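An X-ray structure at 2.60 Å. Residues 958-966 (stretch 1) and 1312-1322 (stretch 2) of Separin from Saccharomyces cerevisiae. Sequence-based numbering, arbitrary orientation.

Stretch 1 (958-966) STLGIPSSL
Stretch 2 1312-1322: YFVLDILLFHG

The two stretches, at least 352 residues apart in sequence where they touch, share just one hydrogen bond. Ser958 OG donates to Asp1316 OD2 at 2.9 Å. The rest of the contact is packing, and 428 Å² is buried in all, both sides summed.

Stretch 2 holds the last turns of a helix that begins earlier in the chain and runs through Phe1320; His1321 and Gly1322 follow it as loop. Its backbone bonds follow the i to i-4 pattern, from Asp1316 N to Tyr1312 O (2.8 Å) through Phe1320 N to Asp1316 O (3.0 Å). The bond from His1321 N to Ile1317 O is weak, at 3.4 Å. His1321, at phi/psi -84/9, is the first residue to leave helical angles. Gly1322 follows at 104/4, where a CB would jam against the carbonyl O of the residue before, so glycine suits the position.

Residues 960-962 of stretch 1 form a strand (phi/psi -122/153, -146/172, -160/143), with a cis peptide bond before Pro963. Ser964 at -117/-30 is not extended. Strand and helix axes approach to 9.5 Å, and their N-to-C directions differ by 71°. The register is described by three CA pairs: Ser958 CA with Asp1316 CA at 7.7 Å, Thr959 CA with Phe1313 CA at 6.7 Å, and Ser964 CA with Ile1317 CA at 6.8 Å.

Ser958 (chi1 m) and Asp1316 (chi1 m, chi2 -9°) both point toward the partner stretch. The short serine side chain brings its hydroxyl to the carboxylate, and both residues remain partly exposed. Ser958 CB also lies at the edge of the Phe1320 ring, 4.0 Å from Phe1320 CZ.

Phe1313 is buried and has the largest covered area, 65 Å². Its CA-to-CB bond points sideways, but with chi1 t and chi2 59° the ring reaches stretch 1. Thr959 (chi1 m) sets its CG2 3.6 Å from Phe1313 CD1. The backbone of the next two residues meets the ring edge: Leu960 C and Gly961 N each lie 4.3 Å from Phe1313 CE1. Gly961 suits this place because an ideal CB would sit a tight 3.3 Å from Phe1313 CZ.

Leu960 starts away from the helix. With chi1 m and chi2 t its end comes nearer, and Leu960 CD2 lies 3.7 Å from Phe1320 CE2. Phe1320 (chi1 m, chi2 -39°) points toward stretch 1. Both side chains are buried and apolar, which suits this packing.

Beyond the proline, Ser964 and Ser965 both point toward the helix. Ser964 (chi1 p) is buried, with CB 3.5 Å from Ile1317 CD1. Ile1317 (chi1 m, chi2 t) also meets Ser965, whose CB is 4.1 Å from Ile1317 CG2. Ser965 (chi1 t) places CB over one face of the His1321 ring, 3.4 Å from His1321 CE1, while its OG is hydrogen-bonded elsewhere in the structure. In the imidazole (chi1 m, chi2 100°), His1321 ND1 donates to Ile1317 O at 3.3 Å.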

# COMPACT_ATOMS: atom_id res chain seq x y z
N SER A 958 12.10 37.89 -38.36
CA SER A 958 13.23 38.79 -38.50
C SER A 958 14.15 38.61 -37.34
O SER A 958 13.70 38.32 -36.22
CB SER A 958 12.78 40.25 -38.57
OG SER A 958 12.46 40.61 -39.89
N THR A 959 15.44 38.72 -37.63
CA THR A 959 16.46 38.91 -36.65
C THR A 959 16.09 40.06 -35.78
O THR A 959 15.90 41.15 -36.23
CB THR A 959 17.80 39.19 -37.29
OG1 THR A 959 18.29 38.00 -37.91
CG2 THR A 959 18.77 39.60 -36.26
N LEU A 960 15.98 39.80 -34.50
CA LEU A 960 15.56 40.80 -33.55
C LEU A 960 16.61 40.98 -32.51
O LEU A 960 17.33 40.07 -32.19
CB LEU A 960 14.28 40.38 -32.88
CG LEU A 960 13.00 40.51 -33.66
CD1 LEU A 960 11.89 40.00 -32.78
CD2 LEU A 960 12.76 41.94 -34.00
N GLY A 961 16.67 42.15 -31.92
CA GLY A 961 17.68 42.40 -30.93
C GLY A 961 17.24 43.32 -29.82
O GLY A 961 16.20 43.90 -29.86
N ILE A 962 18.08 43.44 -28.82
CA ILE A 962 17.77 44.23 -27.65
C ILE A 962 19.07 44.55 -26.95
O ILE A 962 19.95 43.74 -26.91
CB ILE A 962 16.80 43.46 -26.74
CG1 ILE A 962 16.53 44.19 -25.45
CG2 ILE A 962 17.32 42.09 -26.43
CD1 ILE A 962 15.12 44.01 -25.00
N PRO A 963 19.22 45.73 -26.38
CA PRO A 963 18.73 46.98 -26.93
C PRO A 963 19.24 47.28 -28.30
O PRO A 963 20.40 47.13 -28.61
CB PRO A 963 19.32 47.99 -25.98
CG PRO A 963 20.61 47.39 -25.61
CD PRO A 963 20.47 45.91 -25.66
N SER A 964 18.35 47.73 -29.14
CA SER A 964 18.69 48.03 -30.49
C SER A 964 18.48 49.51 -30.77
O SER A 964 19.17 50.08 -31.57
CB SER A 964 17.82 47.18 -31.40
OG SER A 964 16.47 47.42 -31.10
N SER A 965 17.53 50.11 -30.08
CA SER A 965 17.20 51.49 -30.25
C SER A 965 17.36 52.23 -28.94
O SER A 965 17.11 51.71 -27.89
CB SER A 965 15.79 51.60 -30.80
OG SER A 965 15.36 52.93 -30.95
N LEU A 966 17.78 53.47 -29.03
CA LEU A 966 17.82 54.37 -27.89
C LEU A 966 16.48 54.98 -27.64
O LEU A 966 15.83 55.45 -28.54
CB LEU A 966 18.82 55.48 -28.15
CG LEU A 966 20.28 55.15 -27.88
CD1 LEU A 966 21.18 56.18 -28.50
CD2 LEU A 966 20.48 55.11 -26.39
N TYR A 1312 19.41 45.25 -43.65
CA TYR A 1312 18.11 44.69 -43.32
C TYR A 1312 17.81 44.75 -41.84
O TYR A 1312 16.70 45.09 -41.42
CB TYR A 1312 18.05 43.24 -43.78
CG TYR A 1312 18.02 43.10 -45.28
CD1 TYR A 1312 17.77 44.19 -46.10
CD2 TYR A 1312 18.24 41.85 -45.87
CE1 TYR A 1312 17.74 44.06 -47.46
CE2 TYR A 1312 18.21 41.69 -47.25
CZ TYR A 1312 17.96 42.80 -48.04
OH TYR A 1312 17.93 42.63 -49.42
N PHE A 1313 18.83 44.42 -41.06
CA PHE A 1313 18.72 44.45 -39.62
C PHE A 1313 18.41 45.85 -39.14
O PHE A 1313 17.49 46.06 -38.34
CB PHE A 1313 20.01 43.91 -38.99
CG PHE A 1313 19.96 43.88 -37.50
CD1 PHE A 1313 18.98 43.13 -36.84
CD2 PHE A 1313 20.86 44.60 -36.75
CE1 PHE A 1313 18.92 43.10 -35.46
CE2 PHE A 1313 20.81 44.58 -35.37
CZ PHE A 1313 19.83 43.83 -34.71
N VAL A 1314 19.17 46.83 -39.64
CA VAL A 1314 18.99 48.21 -39.22
C VAL A 1314 17.65 48.78 -39.72
O VAL A 1314 16.90 49.40 -38.95
CB VAL A 1314 20.18 49.08 -39.69
CG1 VAL A 1314 20.03 50.49 -39.17
CG2 VAL A 1314 21.48 48.48 -39.18
N LEU A 1315 17.33 48.54 -40.99
CA LEU A 1315 16.03 48.91 -41.52
C LEU A 1315 14.91 48.31 -40.66
O LEU A 1315 13.91 48.97 -40.38
CB LEU A 1315 15.89 48.45 -42.96
CG LEU A 1315 16.84 49.05 -43.98
CD1 LEU A 1315 16.44 48.67 -45.39
CD2 LEU A 1315 16.89 50.54 -43.83
N ASP A 1316 15.09 47.06 -40.24
CA ASP A 1316 14.10 46.42 -39.39
C ASP A 1316 13.98 47.15 -38.06
O ASP A 1316 12.87 47.41 -37.62
CB ASP A 1316 14.44 44.95 -39.18
CG ASP A 1316 13.93 44.06 -40.28
OD1 ASP A 1316 13.16 44.53 -41.14
OD2 ASP A 1316 14.27 42.86 -40.28
N ILE A 1317 15.08 47.51 -37.42
CA ILE A 1317 15.01 48.26 -36.17
C ILE A 1317 14.17 49.52 -36.34
O ILE A 1317 13.29 49.81 -35.53
CB ILE A 1317 16.38 48.68 -35.64
CG1 ILE A 1317 17.29 47.46 -35.40
CG2 ILE A 1317 16.22 49.53 -34.36
CD1 ILE A 1317 18.64 47.79 -34.74
N LEU A 1318 14.43 50.27 -37.40
CA LEU A 1318 13.68 51.48 -37.64
C LEU A 1318 12.23 51.18 -37.97
O LEU A 1318 11.34 51.91 -37.54
CB LEU A 1318 14.32 52.28 -38.77
CG LEU A 1318 15.81 52.53 -38.55
CD1 LEU A 1318 16.43 53.18 -39.78
CD2 LEU A 1318 16.01 53.37 -37.30
N LEU A 1319 11.99 50.12 -38.73
CA LEU A 1319 10.62 49.75 -39.12
C LEU A 1319 9.71 49.42 -37.92
O LEU A 1319 8.58 49.92 -37.85
CB LEU A 1319 10.64 48.56 -40.08
CG LEU A 1319 9.27 47.97 -40.43
CD1 LEU A 1319 8.35 49.06 -40.91
CD2 LEU A 1319 9.37 46.84 -41.46
N PHE A 1320 10.19 48.59 -36.99
CA PHE A 1320 9.33 48.11 -35.91
C PHE A 1320 9.07 49.24 -34.94
O PHE A 1320 8.02 49.29 -34.32
CB PHE A 1320 9.95 46.91 -35.20
CG PHE A 1320 10.28 45.77 -36.12
CD1 PHE A 1320 9.42 45.45 -37.16
CD2 PHE A 1320 11.45 45.04 -35.98
CE1 PHE A 1320 9.71 44.42 -38.04
CE2 PHE A 1320 11.75 44.01 -36.85
CZ PHE A 1320 10.88 43.70 -37.88
N HIS A 1321 10.01 50.17 -34.86
CA HIS A 1321 9.79 51.36 -34.05
C HIS A 1321 9.01 52.47 -34.76
O HIS A 1321 8.90 53.58 -34.24
CB HIS A 1321 11.13 51.91 -33.57
CG HIS A 1321 11.64 51.26 -32.33
ND1 HIS A 1321 12.61 50.28 -32.35
CD2 HIS A 1321 11.32 51.45 -31.03
CE1 HIS A 1321 12.87 49.90 -31.11
NE2 HIS A 1321 12.10 50.60 -30.29
N GLY A 1322 8.46 52.19 -35.95
CA GLY A 1322 7.60 53.14 -36.64
C GLY A 1322 8.15 53.94 -37.83
O GLY A 1322 7.47 54.81 -38.36